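Local coordinates for botulinum neurotoxin type G (Clostridium botulinum, PDB 3MPP), which binds the neuronal cell surface through its receptor-binding domain, the targeting part of a zinc-protease neurotoxin that delivers its light chain into the host cytosol, at residues A[316-328]-A[335-348]. The protein carries 4 engineered substitutions. Sequence-based numbering, arbitrary orientation.
Sequences SDESYRVYVLVNS and LFLAPINDDPTFYD
Tyr323, CG beside its backbone N (chi1 -69°), and Asn341, CG between its backbone N and carbonyl carbon (chi1 66°), approach from opposite directions, the amide over one ring face. Asn341 ND2 sits above that face, displaced toward the rim, 3.3 Å from Tyr323 CZ, amide and ring planes 37° apart. The same ND2 donates a nearly straight hydrogen bond to Pro339 O; this bond, with Asp343 N donating to OD1 in an Asx turn, fixes the amide's rotation. At the ring's far end, Tyr323 OH accepts from Asn341 N at 3.2 Å and is hydrogen-bonded to a water that donates to Asn341 O and Asp348 OD2. Tyr323 CD1 rests on Phe346 CB at 3.8 Å. Leu325 CD1 meets the Phe346 ring at its edge, 3.5 Å from CE1, and Phe336 CD2 lies over the centre of one face of that ring. Strands 320-325 and 332-339 form an antiparallel hairpin in the beta-trefoil C-terminal half of the receptor-binding domain; Arg321 pairs with Ala338 and Tyr323 with Phe336, whereas farther along strand 320-325 takes 346-353 as its partner, pairing Val324 with Tyr347. Arg321 reaches Asp348 in a salt bridge, NH1 to OD2 2.8 Å, while Ile340 CD1 lies over one face of the guanidinium, off-centre; NE is hydrogen-bonded to Asn311 OD1, and Tyr309 adds a cation-pi contact. On the other side of the sheet Val322 CG2 packs against Leu337 CD2 at 3.8 Å, next to Phe377 of strand 373-382. Nearer the hairpin's open end, Pro339 CD makes a CH-pi contact over the Tyr320 ring, 4.0 Å from its centroid.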
ATOM      1  N   SER A 316     -15.090 -25.044   3.450  1.00 38.47           N
ATOM      2  CA  SER A 316     -15.981 -25.837   4.289  1.00 44.07           C
ATOM      3  C   SER A 316     -15.462 -25.806   5.706  1.00 42.30           C
ATOM      4  O   SER A 316     -14.555 -25.032   6.013  1.00 30.95           O
ATOM      5  CB  SER A 316     -16.065 -27.276   3.797  1.00 47.17           C
ATOM      6  OG  SER A 316     -14.926 -28.020   4.188  1.00 51.83           O
ATOM      7  N   ASP A 317     -16.038 -26.653   6.555  1.00 44.92           N
ATOM      8  CA  ASP A 317     -15.628 -26.782   7.949  1.00 52.00           C
ATOM      9  C   ASP A 317     -14.185 -27.263   8.086  1.00 46.74           C
ATOM     10  O   ASP A 317     -13.492 -26.897   9.034  1.00 44.94           O
ATOM     11  CB  ASP A 317     -16.557 -27.745   8.702  1.00 58.10           C
ATOM     12  CG  ASP A 317     -17.981 -27.228   8.808  1.00 70.96           C
ATOM     13  OD1 ASP A 317     -18.217 -26.044   8.476  1.00 71.57           O
ATOM     14  OD2 ASP A 317     -18.866 -28.010   9.231  1.00 71.78           O
ATOM     15  N   GLU A 318     -13.731 -28.102   7.162  1.00 41.41           N
ATOM     16  CA  GLU A 318     -12.357 -28.577   7.253  1.00 35.45           C
ATOM     17  C   GLU A 318     -11.414 -27.688   6.450  1.00 27.68           C
ATOM     18  O   GLU A 318     -11.823 -26.982   5.526  1.00 26.64           O
ATOM     19  CB  GLU A 318     -12.220 -30.053   6.842  1.00 43.44           C
ATOM     20  CG  GLU A 318     -12.477 -30.327   5.381  1.00 42.27           C
ATOM     21  CD  GLU A 318     -12.221 -31.775   4.985  1.00 57.14           C
ATOM     22  OE1 GLU A 318     -11.538 -32.512   5.728  1.00 49.79           O
ATOM     23  OE2 GLU A 318     -12.702 -32.174   3.907  1.00 69.62           O
ATOM     24  N   SER A 319     -10.152 -27.717   6.839  1.00 31.84           N
ATOM     25  CA  SER A 319      -9.126 -26.944   6.182  1.00 34.14           C
ATOM     26  C   SER A 319      -8.843 -27.555   4.822  1.00 25.98           C
ATOM     27  O   SER A 319      -8.780 -28.786   4.680  1.00 27.56           O
ATOM     28  CB  SER A 319      -7.852 -26.942   7.027  1.00 43.06           C
ATOM     29  OG  SER A 319      -6.814 -26.241   6.370  1.00 61.22           O
ATOM     30  N   TYR A 320      -8.694 -26.691   3.825  1.00 21.36           N
ATOM     31  CA  TYR A 320      -8.224 -27.108   2.515  1.00 21.50           C
ATOM     32  C   TYR A 320      -6.858 -26.485   2.327  1.00 29.73           C
ATOM     33  O   TYR A 320      -6.434 -25.658   3.123  1.00 24.11           O
ATOM     34  CB  TYR A 320      -9.156 -26.626   1.407  1.00 23.26           C
ATOM     35  CG  TYR A 320     -10.335 -27.535   1.146  1.00 22.50           C
ATOM     36  CD1 TYR A 320     -10.570 -28.061  -0.119  1.00 23.76           C
ATOM     37  CD2 TYR A 320     -11.215 -27.866   2.168  1.00 32.06           C
ATOM     38  CE1 TYR A 320     -11.662 -28.893  -0.364  1.00 27.20           C
ATOM     39  CE2 TYR A 320     -12.299 -28.695   1.938  1.00 41.52           C
ATOM     40  CZ  TYR A 320     -12.515 -29.206   0.669  1.00 37.56           C
ATOM     41  OH  TYR A 320     -13.597 -30.028   0.444  1.00 44.82           O
ATOM     42  N   ARG A 321      -6.174 -26.874   1.264  1.00 23.81           N
ATOM     43  CA  ARG A 321      -4.837 -26.376   1.017  1.00 22.01           C
ATOM     44  C   ARG A 321      -4.602 -26.450  -0.465  1.00 25.56           C
ATOM     45  O   ARG A 321      -5.246 -27.244  -1.160  1.00 21.74           O
ATOM     46  CB  ARG A 321      -3.810 -27.242   1.752  1.00 18.45           C
ATOM     47  CG  ARG A 321      -2.356 -26.915   1.407  1.00 21.23           C
ATOM     48  CD  ARG A 321      -1.403 -27.622   2.357  1.00 24.36           C
ATOM     49  NE  ARG A 321      -1.555 -27.105   3.710  1.00 27.86           N
ATOM     50  CZ  ARG A 321      -0.935 -27.606   4.772  1.00 36.29           C
ATOM     51  NH1 ARG A 321      -0.119 -28.652   4.642  1.00 31.19           N
ATOM     52  NH2 ARG A 321      -1.132 -27.057   5.963  1.00 38.98           N
ATOM     53  N   VAL A 322      -3.691 -25.614  -0.952  1.00 20.69           N
ATOM     54  CA  VAL A 322      -3.348 -25.604  -2.360  1.00 19.27           C
ATOM     55  C   VAL A 322      -2.310 -26.681  -2.647  1.00 23.61           C
ATOM     56  O   VAL A 322      -1.280 -26.737  -1.981  1.00 22.48           O
ATOM     57  CB  VAL A 322      -2.793 -24.226  -2.789  1.00 22.63           C
ATOM     58  CG1 VAL A 322      -2.394 -24.256  -4.252  1.00 21.31           C
ATOM     59  CG2 VAL A 322      -3.837 -23.099  -2.525  1.00 20.56           C
ATOM     60  N   TYR A 323      -2.586 -27.532  -3.636  1.00 19.74           N
ATOM     61  CA  TYR A 323      -1.631 -28.564  -4.053  1.00 23.14           C
ATOM     62  C   TYR A 323      -1.222 -28.449  -5.517  1.00 22.78           C
ATOM     63  O   TYR A 323      -2.026 -28.101  -6.386  1.00 23.40           O
ATOM     64  CB  TYR A 323      -2.158 -29.982  -3.777  1.00 23.54           C
ATOM     65  CG  TYR A 323      -2.247 -30.334  -2.308  1.00 28.36           C
ATOM     66  CD1 TYR A 323      -1.198 -30.961  -1.655  1.00 26.52           C
ATOM     67  CD2 TYR A 323      -3.387 -30.022  -1.574  1.00 25.22           C
ATOM     68  CE1 TYR A 323      -1.283 -31.291  -0.308  1.00 27.99           C
ATOM     69  CE2 TYR A 323      -3.480 -30.331  -0.232  1.00 26.69           C
ATOM     70  CZ  TYR A 323      -2.429 -30.967   0.396  1.00 29.76           C
ATOM     71  OH  TYR A 323      -2.535 -31.250   1.732  1.00 27.86           O
ATOM     72  N   VAL A 324       0.035 -28.771  -5.778  1.00 24.48           N
ATOM     73  CA  VAL A 324       0.548 -28.827  -7.127  1.00 21.07           C
ATOM     74  C   VAL A 324       0.629 -30.280  -7.611  1.00 26.12           C
ATOM     75  O   VAL A 324       1.154 -31.143  -6.908  1.00 21.95           O
ATOM     76  CB  VAL A 324       1.936 -28.179  -7.186  1.00 25.59           C
ATOM     77  CG1 VAL A 324       2.606 -28.457  -8.541  1.00 26.00           C
ATOM     78  CG2 VAL A 324       1.808 -26.684  -6.941  1.00 23.68           C
ATOM     79  N   LEU A 325       0.116 -30.548  -8.807  1.00 23.58           N
ATOM     80  CA  LEU A 325       0.244 -31.886  -9.373  1.00 23.10           C
ATOM     81  C   LEU A 325       1.686 -32.092  -9.828  1.00 28.16           C
ATOM     82  O   LEU A 325       2.115 -31.503 -10.808  1.00 34.93           O
ATOM     83  CB  LEU A 325      -0.737 -32.068 -10.533  1.00 28.35           C
ATOM     84  CG  LEU A 325      -2.114 -32.584 -10.107  1.00 44.87           C
ATOM     85  CD1 LEU A 325      -2.852 -31.537  -9.293  1.00 49.10           C
ATOM     86  CD2 LEU A 325      -2.944 -33.017 -11.314  1.00 53.66           C
ATOM     87  N   VAL A 326       2.437 -32.923  -9.117  1.00 29.84           N
ATOM     88  CA  VAL A 326       3.873 -33.044  -9.381  1.00 38.11           C
ATOM     89  C   VAL A 326       4.253 -33.872 -10.602  1.00 37.30           C
ATOM     90  O   VAL A 326       5.320 -33.670 -11.172  1.00 45.89           O
ATOM     91  CB  VAL A 326       4.645 -33.588  -8.163  1.00 46.20           C
ATOM     92  CG1 VAL A 326       4.760 -32.515  -7.105  1.00 49.03           C
ATOM     93  CG2 VAL A 326       3.973 -34.825  -7.616  1.00 51.11           C
ATOM     94  N   ASN A 327       3.386 -34.789 -11.007  1.00 29.91           N
ATOM     95  CA  ASN A 327       3.693 -35.678 -12.118  1.00 38.03           C
ATOM     96  C   ASN A 327       2.993 -35.278 -13.411  1.00 48.08           C
ATOM     97  O   ASN A 327       2.683 -36.127 -14.241  1.00 53.65           O
ATOM     98  CB  ASN A 327       3.351 -37.132 -11.771  1.00 49.08           C
ATOM     99  CG  ASN A 327       4.267 -37.711 -10.700  1.00 53.53           C
ATOM    100  OD1 ASN A 327       3.839 -38.509  -9.864  1.00 37.13           O
ATOM    101  ND2 ASN A 327       5.535 -37.302 -10.719  1.00 51.51           N
ATOM    102  N   SER A 328       2.734 -33.988 -13.579  1.00 54.23           N
ATOM    103  CA  SER A 328       2.223 -33.493 -14.852  1.00 50.18           C
ATOM    104  C   SER A 328       3.363 -33.197 -15.822  1.00 46.69           C
ATOM    105  O   SER A 328       4.403 -32.670 -15.432  1.00 48.22           O
ATOM    106  CB  SER A 328       1.381 -32.234 -14.653  1.00 49.28           C
ATOM    107  OG  SER A 328       1.036 -31.676 -15.907  1.00 47.85           O
ATOM    108  N   LEU A 335      -4.313 -25.893 -10.391  1.00 20.83           N
ATOM    109  CA  LEU A 335      -3.983 -26.174  -8.990  1.00 22.12           C
ATOM    110  C   LEU A 335      -5.111 -26.982  -8.371  1.00 25.80           C
ATOM    111  O   LEU A 335      -6.279 -26.782  -8.712  1.00 23.87           O
ATOM    112  CB  LEU A 335      -3.762 -24.868  -8.195  1.00 19.28           C
ATOM    113  CG  LEU A 335      -2.490 -24.123  -8.611  1.00 21.07           C
ATOM    114  CD1 LEU A 335      -2.356 -22.764  -7.911  1.00 19.29           C
ATOM    115  CD2 LEU A 335      -1.269 -25.013  -8.317  1.00 19.47           C
ATOM    116  N   PHE A 336      -4.747 -27.888  -7.462  1.00 20.67           N
ATOM    117  CA  PHE A 336      -5.671 -28.822  -6.820  1.00 22.37           C
ATOM    118  C   PHE A 336      -6.000 -28.290  -5.429  1.00 25.36           C
ATOM    119  O   PHE A 336      -5.127 -28.224  -4.571  1.00 24.33           O
ATOM    120  CB  PHE A 336      -4.987 -30.196  -6.733  1.00 22.75           C
ATOM    121  CG  PHE A 336      -5.800 -31.281  -6.030  1.00 29.34           C
ATOM    122  CD1 PHE A 336      -7.143 -31.506  -6.345  1.00 29.71           C
ATOM    123  CD2 PHE A 336      -5.191 -32.114  -5.096  1.00 30.25           C
ATOM    124  CE1 PHE A 336      -7.872 -32.519  -5.704  1.00 35.41           C
ATOM    125  CE2 PHE A 336      -5.910 -33.141  -4.452  1.00 30.16           C
ATOM    126  CZ  PHE A 336      -7.246 -33.344  -4.757  1.00 28.51           C
ATOM    127  N   LEU A 337      -7.245 -27.865  -5.211  1.00 20.76           N
ATOM    128  CA  LEU A 337      -7.610 -27.284  -3.918  1.00 20.59           C
ATOM    129  C   LEU A 337      -8.329 -28.397  -3.178  1.00 26.46           C
ATOM    130  O   LEU A 337      -9.420 -28.802  -3.594  1.00 28.02           O
ATOM    131  CB  LEU A 337      -8.511 -26.035  -4.092  1.00 21.40           C
ATOM    132  CG  LEU A 337      -8.015 -24.979  -5.086  1.00 31.95           C
ATOM    133  CD1 LEU A 337      -8.943 -23.739  -5.159  1.00 23.53           C
ATOM    134  CD2 LEU A 337      -6.576 -24.572  -4.764  1.00 28.67           C
ATOM    135  N   ALA A 338      -7.705 -28.925  -2.122  1.00 21.73           N
ATOM    136  CA  ALA A 338      -8.178 -30.180  -1.502  1.00 23.68           C
ATOM    137  C   ALA A 338      -7.972 -30.273   0.017  1.00 22.54           C
ATOM    138  O   ALA A 338      -7.137 -29.566   0.589  1.00 25.92           O
ATOM    139  CB  ALA A 338      -7.496 -31.362  -2.185  1.00 30.86           C
ATOM    140  N   PRO A 339      -8.733 -31.159   0.674  1.00 24.72           N
ATOM    141  CA  PRO A 339      -8.434 -31.461   2.076  1.00 33.31           C
ATOM    142  C   PRO A 339      -6.992 -31.943   2.229  1.00 37.75           C
ATOM    143  O   PRO A 339      -6.418 -32.530   1.303  1.00 27.49           O
ATOM    144  CB  PRO A 339      -9.399 -32.617   2.413  1.00 27.12           C
ATOM    145  CG  PRO A 339     -10.500 -32.526   1.372  1.00 28.95           C
ATOM    146  CD  PRO A 339      -9.846 -31.966   0.134  1.00 25.61           C
ATOM    147  N   ILE A 340      -6.424 -31.709   3.404  1.00 34.39           N
ATOM    148  CA  ILE A 340      -5.068 -32.143   3.708  1.00 40.66           C
ATOM    149  C   ILE A 340      -4.890 -33.629   3.434  1.00 32.88           C
ATOM    150  O   ILE A 340      -5.758 -34.445   3.767  1.00 32.09           O
ATOM    151  CB  ILE A 340      -4.701 -31.866   5.178  1.00 45.87           C
ATOM    152  CG1 ILE A 340      -5.050 -30.423   5.549  1.00 45.52           C
ATOM    153  CG2 ILE A 340      -3.221 -32.164   5.426  1.00 46.06           C
ATOM    154  CD1 ILE A 340      -4.541 -29.396   4.548  1.00 38.61           C
ATOM    155  N   ASN A 341      -3.757 -33.980   2.832  1.00 30.85           N
ATOM    156  CA  ASN A 341      -3.502 -35.370   2.453  1.00 32.87           C
ATOM    157  C   ASN A 341      -2.009 -35.661   2.346  1.00 30.72           C
ATOM    158  O   ASN A 341      -1.206 -34.731   2.228  1.00 34.48           O
ATOM    159  CB  ASN A 341      -4.151 -35.651   1.091  1.00 28.82           C
ATOM    160  CG  ASN A 341      -3.502 -34.847  -0.037  1.00 27.73           C
ATOM    161  OD1 ASN A 341      -2.498 -35.272  -0.605  1.00 31.57           O
ATOM    162  ND2 ASN A 341      -4.071 -33.676  -0.356  1.00 22.46           N
ATOM    163  N   ASP A 342      -1.661 -36.949   2.343  1.00 34.18           N
ATOM    164  CA  ASP A 342      -0.278 -37.392   2.155  1.00 40.60           C
ATOM    165  C   ASP A 342      -0.070 -38.106   0.818  1.00 36.55           C
ATOM    166  O   ASP A 342       0.685 -39.074   0.725  1.00 43.06           O
ATOM    167  CB  ASP A 342       0.116 -38.332   3.282  1.00 26.65           C
ATOM    168  CG  ASP A 342       0.217 -37.621   4.612  1.00 40.89           C
ATOM    169  OD1 ASP A 342       0.775 -36.510   4.640  1.00 48.66           O
ATOM    170  OD2 ASP A 342      -0.271 -38.170   5.616  1.00 46.99           O
ATOM    171  N   ASP A 343      -0.764 -37.640  -0.207  1.00 33.30           N
ATOM    172  CA  ASP A 343      -0.691 -38.277  -1.513  1.00 29.29           C
ATOM    173  C   ASP A 343       0.513 -37.673  -2.231  1.00 21.24           C
ATOM    174  O   ASP A 343       0.530 -36.484  -2.536  1.00 23.17           O
ATOM    175  CB  ASP A 343      -1.994 -38.033  -2.276  1.00 32.30           C
ATOM    176  CG  ASP A 343      -2.053 -38.769  -3.595  1.00 38.38           C
ATOM    177  OD1 ASP A 343      -0.981 -38.995  -4.197  1.00 33.86           O
ATOM    178  OD2 ASP A 343      -3.180 -39.119  -4.022  1.00 31.60           O
ATOM    179  N   PRO A 344       1.544 -38.488  -2.473  1.00 27.40           N
ATOM    180  CA  PRO A 344       2.785 -37.985  -3.083  1.00 31.17           C
ATOM    181  C   PRO A 344       2.631 -37.541  -4.547  1.00 32.24           C
ATOM    182  O   PRO A 344       3.585 -37.008  -5.107  1.00 32.29           O
ATOM    183  CB  PRO A 344       3.744 -39.192  -3.016  1.00 34.76           C
ATOM    184  CG  PRO A 344       2.968 -40.330  -2.457  1.00 35.09           C
ATOM    185  CD  PRO A 344       1.539 -39.949  -2.291  1.00 27.51           C
ATOM    186  N   THR A 345       1.472 -37.750  -5.167  1.00 25.83           N
ATOM    187  CA  THR A 345       1.282 -37.213  -6.516  1.00 33.21           C
ATOM    188  C   THR A 345       0.975 -35.711  -6.452  1.00 34.09           C
ATOM    189  O   THR A 345       0.898 -35.033  -7.474  1.00 28.94           O
ATOM    190  CB  THR A 345       0.174 -37.938  -7.286  1.00 31.24           C
ATOM    191  OG1 THR A 345      -1.061 -37.798  -6.579  1.00 28.92           O
ATOM    192  CG2 THR A 345       0.520 -39.428  -7.467  1.00 23.20           C
ATOM    193  N   PHE A 346       0.795 -35.199  -5.240  1.00 27.01           N
ATOM    194  CA  PHE A 346       0.556 -33.773  -5.051  1.00 27.22           C
ATOM    195  C   PHE A 346       1.621 -33.219  -4.115  1.00 32.66           C
ATOM    196  O   PHE A 346       2.210 -33.965  -3.331  1.00 33.65           O
ATOM    197  CB  PHE A 346      -0.832 -33.528  -4.463  1.00 29.96           C
ATOM    198  CG  PHE A 346      -1.950 -34.189  -5.232  1.00 38.29           C
ATOM    199  CD1 PHE A 346      -2.300 -33.743  -6.500  1.00 35.60           C
ATOM    200  CD2 PHE A 346      -2.661 -35.237  -4.679  1.00 39.28           C
ATOM    201  CE1 PHE A 346      -3.339 -34.353  -7.207  1.00 35.95           C
ATOM    202  CE2 PHE A 346      -3.698 -35.846  -5.376  1.00 43.82           C
ATOM    203  CZ  PHE A 346      -4.036 -35.396  -6.641  1.00 35.19           C
ATOM    204  N   TYR A 347       1.859 -31.913  -4.184  1.00 29.12           N
ATOM    205  CA  TYR A 347       2.873 -31.287  -3.354  1.00 24.54           C
ATOM    206  C   TYR A 347       2.406 -29.904  -2.912  1.00 27.03           C
ATOM    207  O   TYR A 347       1.872 -29.133  -3.722  1.00 24.05           O
ATOM    208  CB  TYR A 347       4.167 -31.179  -4.157  1.00 28.50           C
ATOM    209  CG  TYR A 347       5.395 -30.787  -3.354  1.00 30.94           C
ATOM    210  CD1 TYR A 347       5.718 -31.450  -2.180  1.00 32.62           C
ATOM    211  CD2 TYR A 347       6.255 -29.779  -3.800  1.00 30.95           C
ATOM    212  CE1 TYR A 347       6.851 -31.119  -1.451  1.00 36.75           C
ATOM    213  CE2 TYR A 347       7.399 -29.444  -3.075  1.00 31.12           C
ATOM    214  CZ  TYR A 347       7.684 -30.117  -1.902  1.00 35.99           C
ATOM    215  OH  TYR A 347       8.802 -29.796  -1.167  1.00 39.20           O
ATOM    216  N   ASP A 348       2.622 -29.573  -1.639  1.00 23.77           N
ATOM    217  CA  ASP A 348       2.059 -28.338  -1.093  1.00 23.42           C
ATOM    218  C   ASP A 348       3.087 -27.305  -0.648  1.00 24.75           C
ATOM    219  O   ASP A 348       2.728 -26.197  -0.259  1.00 23.81           O
ATOM    220  CB  ASP A 348       1.092 -28.633   0.055  1.00 19.96           C
ATOM    221  CG  ASP A 348       1.762 -29.381   1.217  1.00 32.56           C
ATOM    222  OD1 ASP A 348       2.918 -29.827   1.083  1.00 32.88           O
ATOM    223  OD2 ASP A 348       1.118 -29.529   2.263  1.00 32.51           O
TER
HETATM  224  O   HOH W   1      -8.284 -31.070   5.613  1.00 39.69           O
HETATM  225  O   HOH W   2       0.142 -25.058  -0.145  1.00 20.86           O
HETATM  226  O   HOH W   3      -0.042 -32.155   2.996  1.00 46.02           O